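Phosphoribosylformylglycinamidine synthase 2 (Thermus thermophilus, PDB 3VIU) is a single-chain member of the PurM-like, AIR synthase related family, with ADP and a magnesium ion bound to it. Local coordinates at residues Ala53-Gly58 / Gly507-Ser512; Val80-Glu85 / Met176-Leu181; His464-Ala469 / Ala539-Val544; Leu481-Gly486 / Leu515-Val520. All coordinates share one frame; numbering follows the deposited sequence.

Contact 1. Residues Ala53-Gly58 / Gly507-Ser512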
# COMPACT_ATOMS: atom_id res chain seq x y z
N ALA A 53 -14.86 2.88 -12.41
CA ALA A 53 -15.57 1.64 -12.12
C ALA A 53 -15.47 1.13 -10.69
O ALA A 53 -16.32 0.35 -10.26
CB ALA A 53 -15.11 0.55 -13.09
N LEU A 54 -14.45 1.55 -9.95
CA LEU A 54 -14.28 1.09 -8.57
C LEU A 54 -15.33 1.63 -7.60
O LEU A 54 -15.48 2.83 -7.45
CB LEU A 54 -12.88 1.44 -8.07
CG LEU A 54 -11.71 0.77 -8.80
CD1 LEU A 54 -10.39 1.31 -8.29
CD2 LEU A 54 -11.77 -0.74 -8.61
N PRO A 55 -16.07 0.73 -6.93
CA PRO A 55 -17.12 1.09 -5.96
C PRO A 55 -16.55 1.93 -4.80
O PRO A 55 -15.52 1.57 -4.24
CB PRO A 55 -17.61 -0.27 -5.48
CG PRO A 55 -17.40 -1.14 -6.66
CD PRO A 55 -16.03 -0.73 -7.14
N LYS A 56 -17.23 3.01 -4.43
CA LYS A 56 -16.75 3.89 -3.36
C LYS A 56 -17.62 3.96 -2.10
O LYS A 56 -17.15 4.41 -1.06
CB LYS A 56 -16.58 5.32 -3.88
CG LYS A 56 -16.39 5.46 -5.38
CD LYS A 56 -14.93 5.52 -5.80
CE LYS A 56 -14.81 5.80 -7.31
NZ LYS A 56 -13.40 5.87 -7.82
N GLU A 57 -18.88 3.55 -2.20
CA GLU A 57 -19.79 3.61 -1.06
C GLU A 57 -19.50 2.58 0.04
O GLU A 57 -19.14 1.44 -0.25
CB GLU A 57 -21.24 3.44 -1.53
CG GLU A 57 -21.69 4.46 -2.59
CD GLU A 57 -23.13 4.24 -3.07
OE1 GLU A 57 -23.44 3.09 -3.48
OE2 GLU A 57 -23.93 5.20 -3.04
N GLY A 58 -19.66 3.01 1.29
CA GLY A 58 -19.41 2.14 2.43
C GLY A 58 -19.81 2.82 3.73
O GLY A 58 -19.64 4.02 3.87
N GLY A 507 -10.46 -6.49 -11.85
CA GLY A 507 -10.28 -7.44 -10.77
C GLY A 507 -10.67 -6.86 -9.42
O GLY A 507 -11.40 -7.49 -8.66
N LEU A 508 -10.17 -5.67 -9.12
CA LEU A 508 -10.47 -4.99 -7.86
C LEU A 508 -11.97 -4.73 -7.72
O LEU A 508 -12.57 -5.00 -6.67
CB LEU A 508 -9.71 -3.67 -7.80
CG LEU A 508 -8.36 -3.62 -7.06
CD1 LEU A 508 -7.71 -4.99 -7.00
CD2 LEU A 508 -7.45 -2.62 -7.75
N LYS A 509 -12.58 -4.21 -8.78
CA LYS A 509 -14.00 -3.92 -8.79
C LYS A 509 -14.79 -5.15 -8.36
O LYS A 509 -15.62 -5.10 -7.44
CB LYS A 509 -14.42 -3.51 -10.20
CG LYS A 509 -15.92 -3.41 -10.41
CD LYS A 509 -16.24 -3.34 -11.89
CE LYS A 509 -17.74 -3.16 -12.14
NZ LYS A 509 -18.60 -4.20 -11.49
N GLU A 510 -14.50 -6.26 -9.02
CA GLU A 510 -15.19 -7.51 -8.75
C GLU A 510 -15.01 -8.01 -7.32
O GLU A 510 -15.97 -8.46 -6.70
CB GLU A 510 -14.74 -8.56 -9.75
CG GLU A 510 -15.49 -9.87 -9.67
CD GLU A 510 -15.30 -10.71 -10.92
OE1 GLU A 510 -15.71 -11.89 -10.91
OE2 GLU A 510 -14.73 -10.18 -11.91
N ALA A 511 -13.79 -7.93 -6.80
CA ALA A 511 -13.52 -8.38 -5.43
C ALA A 511 -14.17 -7.40 -4.45
O ALA A 511 -14.73 -7.80 -3.43
CB ALA A 511 -12.02 -8.46 -5.18
N SER A 512 -14.07 -6.12 -4.78
CA SER A 512 -14.63 -5.08 -3.94
C SER A 512 -16.14 -5.21 -3.79
O SER A 512 -16.67 -5.10 -2.68
CB SER A 512 -14.30 -3.71 -4.53
OG SER A 512 -14.90 -2.67 -3.78
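The loop Ala53-Gly58 lies across one flank of helix 495-515, and Leu54, Pro55, Lys509 and Ser512 set how the two fit. In Leu54, CG anti to the carbonyl carbon (chi1 -64°) and an anti chi2 of 175° bring CD2 to the helix backbone, 3.6 Å from Lys509 N and 3.7 Å from Leu508 CB. The two leucine side chains cross obliquely, and CD2 is the branch of Leu54 that touches. Pro55 follows with its ring toward the helix, CD 4.1 Å from Lys509 CA and CB 4.0 Å from Ser512 OG. Lys509, with CG anti to its backbone N (chi1 170°), passes its methylenes by Ala53 and bends at its last torsion; its CG lies 3.8 Å from Ala53 O. The hydroxyl of Ser512 touches the proline ring by packing; its hydrogen bond is with Val517 O. Behind the contact, Leu54 and Leu508 both rest on Tyr483 of strand 479-488, and Leu54 comes within about 4 Å of the bound ADP. A backbone hydrogen bond between Pro55 and Val519 ties the loop to strand 519-525. With no hydrogen bond between loop and helix, their match depends on van der Waals fit of a leucine branch, a proline ring and lysine methylenes, and a polar hold on the loop comes from the neighbouring strand.

Contact 2. Residues Val80-Glu85 / Met176-Leu181. With ADP (adenosine-5'-diphosphate), chain B.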
# COMPACT_ATOMS: atom_id res chain seq x y z
N VAL A 80 -9.57 6.91 10.88
CA VAL A 80 -8.26 6.51 10.39
C VAL A 80 -8.07 6.91 8.94
O VAL A 80 -8.89 6.60 8.08
CB VAL A 80 -8.03 4.99 10.54
CG1 VAL A 80 -6.80 4.55 9.77
CG2 VAL A 80 -7.87 4.64 12.00
N ALA A 81 -6.98 7.62 8.67
CA ALA A 81 -6.66 8.04 7.32
C ALA A 81 -5.55 7.12 6.84
O ALA A 81 -4.69 6.72 7.61
CB ALA A 81 -6.19 9.48 7.31
N PHE A 82 -5.58 6.77 5.56
CA PHE A 82 -4.53 5.94 5.01
C PHE A 82 -4.49 6.03 3.50
O PHE A 82 -5.44 6.48 2.86
CB PHE A 82 -4.67 4.48 5.47
CG PHE A 82 -5.92 3.79 4.99
CD1 PHE A 82 -7.16 4.12 5.52
CD2 PHE A 82 -5.85 2.79 4.03
CE1 PHE A 82 -8.32 3.45 5.10
CE2 PHE A 82 -7.00 2.11 3.61
CZ PHE A 82 -8.23 2.44 4.15
N LYS A 83 -3.36 5.61 2.95
CA LYS A 83 -3.16 5.65 1.51
C LYS A 83 -1.83 4.99 1.18
O LYS A 83 -0.97 4.85 2.05
CB LYS A 83 -3.15 7.10 1.04
CG LYS A 83 -2.94 7.27 -0.44
CD LYS A 83 -2.59 8.71 -0.75
CE LYS A 83 -2.13 8.88 -2.18
NZ LYS A 83 -1.57 10.23 -2.37
N ILE A 84 -1.68 4.59 -0.08
CA ILE A 84 -0.45 3.97 -0.53
C ILE A 84 0.03 4.74 -1.75
O ILE A 84 -0.77 5.16 -2.59
CB ILE A 84 -0.67 2.47 -0.85
CG1 ILE A 84 0.67 1.78 -1.10
CG2 ILE A 84 -1.59 2.32 -2.05
CD1 ILE A 84 0.54 0.28 -1.28
N GLU A 85 1.34 4.96 -1.82
CA GLU A 85 1.98 5.71 -2.91
C GLU A 85 3.09 4.85 -3.47
O GLU A 85 3.40 3.80 -2.92
CB GLU A 85 2.63 7.00 -2.37
CG GLU A 85 1.89 8.32 -2.57
CD GLU A 85 2.75 9.51 -2.09
OE1 GLU A 85 2.29 10.68 -2.18
OE2 GLU A 85 3.89 9.27 -1.64
N MSE A 176 2.81 2.56 2.35
CA MSE A 176 1.47 2.81 2.84
C MSE A 176 1.58 3.44 4.22
O MSE A 176 2.49 3.11 4.98
CB MSE A 176 0.71 1.49 2.93
CG MSE A 176 -0.72 1.62 3.40
SE MSE A 176 -1.52 -0.15 3.54
CE MSE A 176 -3.15 0.30 4.48
N CYS A 177 0.68 4.37 4.53
CA CYS A 177 0.71 5.00 5.83
C CYS A 177 -0.66 5.07 6.52
O CYS A 177 -1.68 5.30 5.89
CB CYS A 177 1.30 6.41 5.72
SG CYS A 177 1.51 7.23 7.32
N LEU A 178 -0.66 4.84 7.83
CA LEU A 178 -1.87 4.88 8.64
C LEU A 178 -1.76 6.03 9.64
O LEU A 178 -0.73 6.20 10.30
CB LEU A 178 -2.05 3.57 9.42
CG LEU A 178 -3.18 2.65 8.97
CD1 LEU A 178 -2.81 2.01 7.65
CD2 LEU A 178 -3.41 1.58 10.02
N GLY A 179 -2.83 6.82 9.76
CA GLY A 179 -2.84 7.92 10.70
C GLY A 179 -4.17 7.99 11.41
O GLY A 179 -5.21 7.65 10.82
N LEU A 180 -4.17 8.39 12.68
CA LEU A 180 -5.43 8.49 13.40
C LEU A 180 -5.72 9.92 13.80
O LEU A 180 -4.82 10.75 13.93
CB LEU A 180 -5.48 7.57 14.63
CG LEU A 180 -4.83 7.87 15.98
CD1 LEU A 180 -5.31 9.20 16.54
CD2 LEU A 180 -5.20 6.77 16.95
N LEU A 181 -7.00 10.20 13.99
CA LEU A 181 -7.45 11.52 14.37
C LEU A 181 -8.85 11.44 14.93
O LEU A 181 -9.53 10.42 14.83
CB LEU A 181 -7.45 12.44 13.15
CG LEU A 181 -8.44 12.08 12.04
CD1 LEU A 181 -8.56 13.25 11.07
CD2 LEU A 181 -7.99 10.82 11.31
PB ADP B . -0.27 12.85 -4.21
O1B ADP B . 0.43 13.32 -5.44
O2B ADP B . 0.48 11.55 -3.63
O3B ADP B . -0.24 14.10 -3.07
PA ADP B . -2.06 12.05 -6.10
O1A ADP B . -2.34 13.27 -6.91
O2A ADP B . -0.75 11.32 -6.70
O3A ADP B . -1.83 12.48 -4.53
O5' ADP B . -3.30 10.98 -6.16
C5' ADP B . -4.40 11.56 -6.88
C4' ADP B . -5.77 11.31 -6.18
O4' ADP B . -6.50 10.22 -6.82
C3' ADP B . -5.67 10.93 -4.68
O3' ADP B . -6.81 11.44 -3.97
C2' ADP B . -5.64 9.40 -4.72
O2' ADP B . -6.08 8.82 -3.49
C1' ADP B . -6.54 9.06 -5.91
N9 ADP B . -6.10 7.84 -6.59
C8 ADP B . -5.04 7.72 -7.44
N7 ADP B . -4.94 6.49 -7.87
C5 ADP B . -5.92 5.75 -7.33
C6 ADP B . -6.31 4.39 -7.42
N6 ADP B . -5.61 3.50 -8.22
N1 ADP B . -7.39 3.97 -6.72
C2 ADP B . -8.09 4.81 -5.94
N3 ADP B . -7.76 6.10 -5.83
C4 ADP B . -6.69 6.60 -6.50
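Antiparallel strands 78-86 and 172-182 pair their facing backbone polar groups. Ala81 and Gly179 exchange two hydrogen bonds: Ala81 N gives to Gly179 O at 2.8 Å, and Gly179 N gives back to Ala81 O, both in the carbonyl plane. At the next hydrogen-bonded pair, two residues along, Cys177 N meets Lys83 O at 3.0 Å, nearly along the C=O axis, whereas the return bond from Lys83 N to Cys177 O is weak at 3.4 Å. Both strands belong to the mixed sheet of the first PurM-like N-terminal domain, where backbone bonds link Val80 and Phe82 to Val72 and Gly70, and Met176 and Leu178 to Leu121 and Ile118. Phe82 O takes a hydrogen bond from Ser521 OG of the second domain; Ile84 N is only weakly bonded to Thr484 OG1. On the apolar face, Met176 (a selenomethionine) runs alongside Phe82, with Met176 CE 3.7 Å from Phe82 CD2. On the face shared with Cys177, the extended Lys83 gives hydrogen bonds from NZ to ADP O2B (2.7 Å) and ADP O3A (3.1 Å). Lys83 NZ also forms long, weak ion pairs with Glu85 OE1 and Asp109. Glu85 OE1 lies 2.5 Å from ADP O2B, so an acid group there probably carries a proton.

Contact 3. Residues His464-Ala469 / Ala539-Val544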
# COMPACT_ATOMS: atom_id res chain seq x y z
N HIS A 464 -7.40 -11.64 -6.05
CA HIS A 464 -6.71 -12.37 -4.99
C HIS A 464 -6.09 -11.41 -3.99
O HIS A 464 -6.12 -11.67 -2.79
CB HIS A 464 -5.63 -13.27 -5.58
CG HIS A 464 -6.07 -14.69 -5.78
ND1 HIS A 464 -6.32 -15.54 -4.72
CD2 HIS A 464 -6.31 -15.40 -6.90
CE1 HIS A 464 -6.71 -16.71 -5.19
NE2 HIS A 464 -6.71 -16.66 -6.51
N ALA A 465 -5.53 -10.31 -4.49
CA ALA A 465 -4.90 -9.30 -3.63
C ALA A 465 -5.86 -8.69 -2.62
O ALA A 465 -5.57 -8.65 -1.43
CB ALA A 465 -4.25 -8.21 -4.49
N LEU A 466 -7.00 -8.20 -3.10
CA LEU A 466 -7.98 -7.60 -2.20
C LEU A 466 -8.53 -8.67 -1.25
O LEU A 466 -8.66 -8.44 -0.04
CB LEU A 466 -9.14 -6.99 -2.99
CG LEU A 466 -9.72 -5.69 -2.40
CD1 LEU A 466 -10.98 -5.30 -3.15
CD2 LEU A 466 -10.00 -5.86 -0.93
N ALA A 467 -8.84 -9.83 -1.80
CA ALA A 467 -9.35 -10.94 -0.99
C ALA A 467 -8.36 -11.26 0.14
O ALA A 467 -8.73 -11.24 1.31
CB ALA A 467 -9.57 -12.17 -1.87
N GLU A 468 -7.10 -11.53 -0.22
CA GLU A 468 -6.08 -11.86 0.76
C GLU A 468 -5.93 -10.78 1.83
O GLU A 468 -5.94 -11.08 3.02
CB GLU A 468 -4.72 -12.08 0.08
CG GLU A 468 -3.66 -12.63 1.03
CD GLU A 468 -2.34 -12.98 0.33
OE1 GLU A 468 -1.51 -13.68 0.95
OE2 GLU A 468 -2.13 -12.56 -0.82
N ALA A 469 -5.80 -9.52 1.41
CA ALA A 469 -5.66 -8.44 2.37
C ALA A 469 -6.85 -8.43 3.35
O ALA A 469 -6.66 -8.30 4.56
CB ALA A 469 -5.57 -7.10 1.64
N ALA A 539 -1.05 -4.85 -8.25
CA ALA A 539 -2.01 -4.06 -7.51
C ALA A 539 -1.76 -4.36 -6.04
O ALA A 539 -2.19 -5.39 -5.52
CB ALA A 539 -3.44 -4.45 -7.89
N MSE A 540 -1.03 -3.47 -5.37
CA MSE A 540 -0.74 -3.64 -3.96
C MSE A 540 -1.92 -3.10 -3.18
O MSE A 540 -2.12 -1.89 -3.08
CB MSE A 540 0.56 -2.93 -3.61
CG MSE A 540 1.75 -3.60 -4.28
SE MSE A 540 3.30 -2.46 -4.48
CE MSE A 540 4.67 -3.85 -4.51
N VAL A 541 -2.71 -4.02 -2.64
CA VAL A 541 -3.91 -3.69 -1.89
C VAL A 541 -3.68 -3.59 -0.40
O VAL A 541 -3.24 -4.53 0.25
CB VAL A 541 -4.99 -4.76 -2.15
CG1 VAL A 541 -6.26 -4.42 -1.36
CG2 VAL A 541 -5.28 -4.84 -3.65
N GLY A 542 -4.01 -2.41 0.14
CA GLY A 542 -3.88 -2.18 1.56
C GLY A 542 -5.27 -2.11 2.14
O GLY A 542 -6.14 -1.41 1.62
N VAL A 543 -5.50 -2.87 3.21
CA VAL A 543 -6.81 -2.90 3.85
C VAL A 543 -6.72 -2.53 5.32
O VAL A 543 -5.84 -2.99 6.04
CB VAL A 543 -7.46 -4.30 3.75
CG1 VAL A 543 -8.70 -4.36 4.65
CG2 VAL A 543 -7.84 -4.59 2.31
N VAL A 544 -7.66 -1.70 5.77
CA VAL A 544 -7.71 -1.30 7.15
C VAL A 544 -9.02 -1.80 7.75
O VAL A 544 -10.05 -1.78 7.09
CB VAL A 544 -7.64 0.25 7.31
CG1 VAL A 544 -7.91 0.63 8.76
CG2 VAL A 544 -6.27 0.75 6.89
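Helix 458-475 packs against a mixed beta sheet in the second PurM-like N-terminal domain, and its turn His464-Ala469 lies on strand residues Ala539-Val544. The short axes pass 7.7 Å apart and run in nearly the same direction, 25° from parallel. So close an approach goes with two alanines, Ala465 and Ala469, pointing at the strand one helical turn apart. Ala465 CB rests 3.6 Å from Val541 CG2 and equally near the carbonyl oxygen of Ala539. Ala469 CB meets Val543 CG2 at 3.4 Å, the tightest touch between the two segments. Val541 and Val543 both point at the helix, each with CG1 anti to its backbone N, and the two branches of Val541 divide the work. Val541 CG2 faces Ala465, while Val541 CG1 lies 3.7 Å from Leu466 CA and 3.8 Å from Leu466 CG. This is alpha-on-beta packing, in which alternate strand residues, here Ala539, Val541 and Val543, face the helix, while Met540 (a selenomethionine) points to the other side and packs on strand 441-448. Leu466 crosses Val541 obliquely and Val543 at about a right angle, its CD2 touching Val543 CG2 at 4.1 Å. Beyond the strand it reaches Tyr483 of strand 479-488 and also Ala511 and Ser512 of helix 495-515, so this leucine fills the junction of two helices with the sheet. Strand 538-548 is held in place by backbone hydrogen bonds to strands 441-448 and 479-488.

Contact 4. Residues Leu481-Gly486 / Leu515-Val520. With ADP (adenosine-5'-diphosphate), chain B.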
# COMPACT_ATOMS: atom_id res chain seq x y z
N LEU A 481 -12.78 -2.39 6.57
CA LEU A 481 -13.57 -1.17 6.43
C LEU A 481 -13.45 -0.56 5.03
O LEU A 481 -14.41 -0.03 4.50
CB LEU A 481 -13.14 -0.13 7.47
CG LEU A 481 -13.34 -0.57 8.92
CD1 LEU A 481 -12.78 0.50 9.84
CD2 LEU A 481 -14.82 -0.79 9.19
N ALA A 482 -12.26 -0.66 4.44
CA ALA A 482 -12.03 -0.12 3.10
C ALA A 482 -10.62 -0.48 2.68
O ALA A 482 -9.85 -1.02 3.47
CB ALA A 482 -12.20 1.39 3.09
N TYR A 483 -10.27 -0.18 1.44
CA TYR A 483 -8.93 -0.48 0.99
C TYR A 483 -8.32 0.67 0.21
O TYR A 483 -8.99 1.65 -0.10
CB TYR A 483 -8.90 -1.75 0.14
CG TYR A 483 -9.46 -1.59 -1.25
CD1 TYR A 483 -10.82 -1.74 -1.50
CD2 TYR A 483 -8.61 -1.31 -2.32
CE1 TYR A 483 -11.33 -1.61 -2.78
CE2 TYR A 483 -9.11 -1.18 -3.61
CZ TYR A 483 -10.47 -1.33 -3.83
OH TYR A 483 -10.95 -1.16 -5.10
N THR A 484 -7.04 0.54 -0.09
CA THR A 484 -6.27 1.51 -0.85
C THR A 484 -5.51 0.63 -1.84
O THR A 484 -5.01 -0.44 -1.47
CB THR A 484 -5.29 2.27 0.08
OG1 THR A 484 -4.61 3.30 -0.66
CG2 THR A 484 -4.26 1.30 0.67
N ASP A 485 -5.43 1.05 -3.10
CA ASP A 485 -4.73 0.25 -4.10
C ASP A 485 -3.63 1.01 -4.80
O ASP A 485 -3.85 2.06 -5.40
CB ASP A 485 -5.71 -0.27 -5.14
CG ASP A 485 -6.36 0.84 -5.94
OD1 ASP A 485 -6.29 0.81 -7.19
OD2 ASP A 485 -6.95 1.74 -5.32
N GLY A 486 -2.42 0.46 -4.72
CA GLY A 486 -1.29 1.06 -5.38
C GLY A 486 -1.07 0.27 -6.66
O GLY A 486 -0.53 -0.83 -6.62
N LEU A 515 -17.05 -8.55 -1.70
CA LEU A 515 -16.74 -8.48 -0.27
C LEU A 515 -17.34 -7.26 0.43
O LEU A 515 -17.30 -7.16 1.66
CB LEU A 515 -15.23 -8.47 -0.06
CG LEU A 515 -14.44 -9.68 -0.55
CD1 LEU A 515 -12.95 -9.41 -0.39
CD2 LEU A 515 -14.87 -10.92 0.22
N GLY A 516 -17.90 -6.33 -0.33
CA GLY A 516 -18.48 -5.15 0.28
C GLY A 516 -17.42 -4.32 0.98
O GLY A 516 -17.59 -3.94 2.14
N VAL A 517 -16.32 -4.07 0.28
CA VAL A 517 -15.23 -3.25 0.81
C VAL A 517 -14.88 -2.26 -0.30
O VAL A 517 -14.40 -2.65 -1.36
CB VAL A 517 -13.98 -4.11 1.11
CG1 VAL A 517 -12.87 -3.24 1.66
CG2 VAL A 517 -14.33 -5.22 2.09
N PRO A 518 -15.12 -0.96 -0.06
CA PRO A 518 -14.84 0.11 -1.04
C PRO A 518 -13.45 0.74 -1.02
O PRO A 518 -12.75 0.68 -0.01
CB PRO A 518 -15.92 1.13 -0.71
CG PRO A 518 -15.94 1.07 0.80
CD PRO A 518 -15.89 -0.43 1.08
N VAL A 519 -13.06 1.35 -2.15
CA VAL A 519 -11.78 2.06 -2.27
C VAL A 519 -11.96 3.39 -1.57
O VAL A 519 -13.04 3.98 -1.60
CB VAL A 519 -11.42 2.49 -3.71
CG1 VAL A 519 -10.11 1.85 -4.12
CG2 VAL A 519 -12.55 2.21 -4.66
N VAL A 520 -10.89 3.90 -1.00
CA VAL A 520 -10.98 5.16 -0.31
C VAL A 520 -9.84 6.06 -0.78
O VAL A 520 -9.87 7.29 -0.61
CB VAL A 520 -10.95 4.91 1.21
CG1 VAL A 520 -9.53 4.73 1.69
CG2 VAL A 520 -11.68 6.00 1.92
PB ADP B . -0.27 12.85 -4.21
O1B ADP B . 0.43 13.32 -5.44
O2B ADP B . 0.48 11.55 -3.63
O3B ADP B . -0.24 14.10 -3.07
PA ADP B . -2.06 12.05 -6.10
O1A ADP B . -2.34 13.27 -6.91
O2A ADP B . -0.75 11.32 -6.70
O3A ADP B . -1.83 12.48 -4.53
O5' ADP B . -3.30 10.98 -6.16
C5' ADP B . -4.40 11.56 -6.88
C4' ADP B . -5.77 11.31 -6.18
O4' ADP B . -6.50 10.22 -6.82
C3' ADP B . -5.67 10.93 -4.68
O3' ADP B . -6.81 11.44 -3.97
C2' ADP B . -5.64 9.40 -4.72
O2' ADP B . -6.08 8.82 -3.49
C1' ADP B . -6.54 9.06 -5.91
N9 ADP B . -6.10 7.84 -6.59
C8 ADP B . -5.04 7.72 -7.44
N7 ADP B . -4.94 6.49 -7.87
C5 ADP B . -5.92 5.75 -7.33
C6 ADP B . -6.31 4.39 -7.42
N6 ADP B . -5.61 3.50 -8.22
N1 ADP B . -7.39 3.97 -6.72
C2 ADP B . -8.09 4.81 -5.94
N3 ADP B . -7.76 6.10 -5.83
C4 ADP B . -6.69 6.60 -6.50
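Two backbone hydrogen bonds join strand 479-488 to the start of strand 519-525, its parallel neighbour and the far end of a beta-alpha-beta unit whose helix is 495-515. Tyr483 N gives to Pro518 O at 3.0 Å, in the carbonyl plane, and Tyr483 O takes Val520 N at 3.1 Å, nearly along its own C=O axis; one residue thus uses both its backbone groups on the neighbour. Aromatic contact comes next. With CG in the crowded position between backbone N and carbonyl carbon (chi1 74°), the Tyr483 ring lies beside Val519, whose CA stands over one face in a CH-pi contact, 4.0 Å from the centroid. Val519 CG1 lies 3.2 Å from Tyr483 CZ, a tight fit, and the Val519 chi1 of -120°, near eclipsed, is consistent with strain there. Val517 O sits at the ring edge. Among apolar contacts, Ala482 CA meets Val517 CG1 at 3.5 Å, and Ala482 CB lies 4.2 Å from Val520 CB. Polar contact with the ligand falls to Asp485, where OD1 accepts a hydrogen bond from ADP N6 at 3.0 Å and OD2 lies 2.7 Å from ADP N1. A neutral adenine N1 and a carboxylate oxygen are both acceptors, so their closeness probably favours a proton on one of them, and the strand that pairs with Val520 presents this acid to the adenine.

In the fold
From the N terminus, Ala53-Gly58 opens contact 1, whose chain loop closes only at Gly507-Ser512. Contact 2 opens and closes inside it, pairing two strands of the first PurM-like N-terminal domain. His464-Ala469 then opens contact 3 and Leu481-Gly486 opens contact 4. Contact 1 closes before either is complete, so it crosses both; Leu515-Val520 closes contact 4, nested within contact 3, which Ala539-Val544 ends. Contacts 3 and 4 share the second domain's sheet, and contact 1 lays the early loop on helix 495-515, beside contact 4, to whose edge strand Pro55 is bonded. Contact 2 meets that sheet through Val544 and Thr484, and ADP touches contacts 2 and 4.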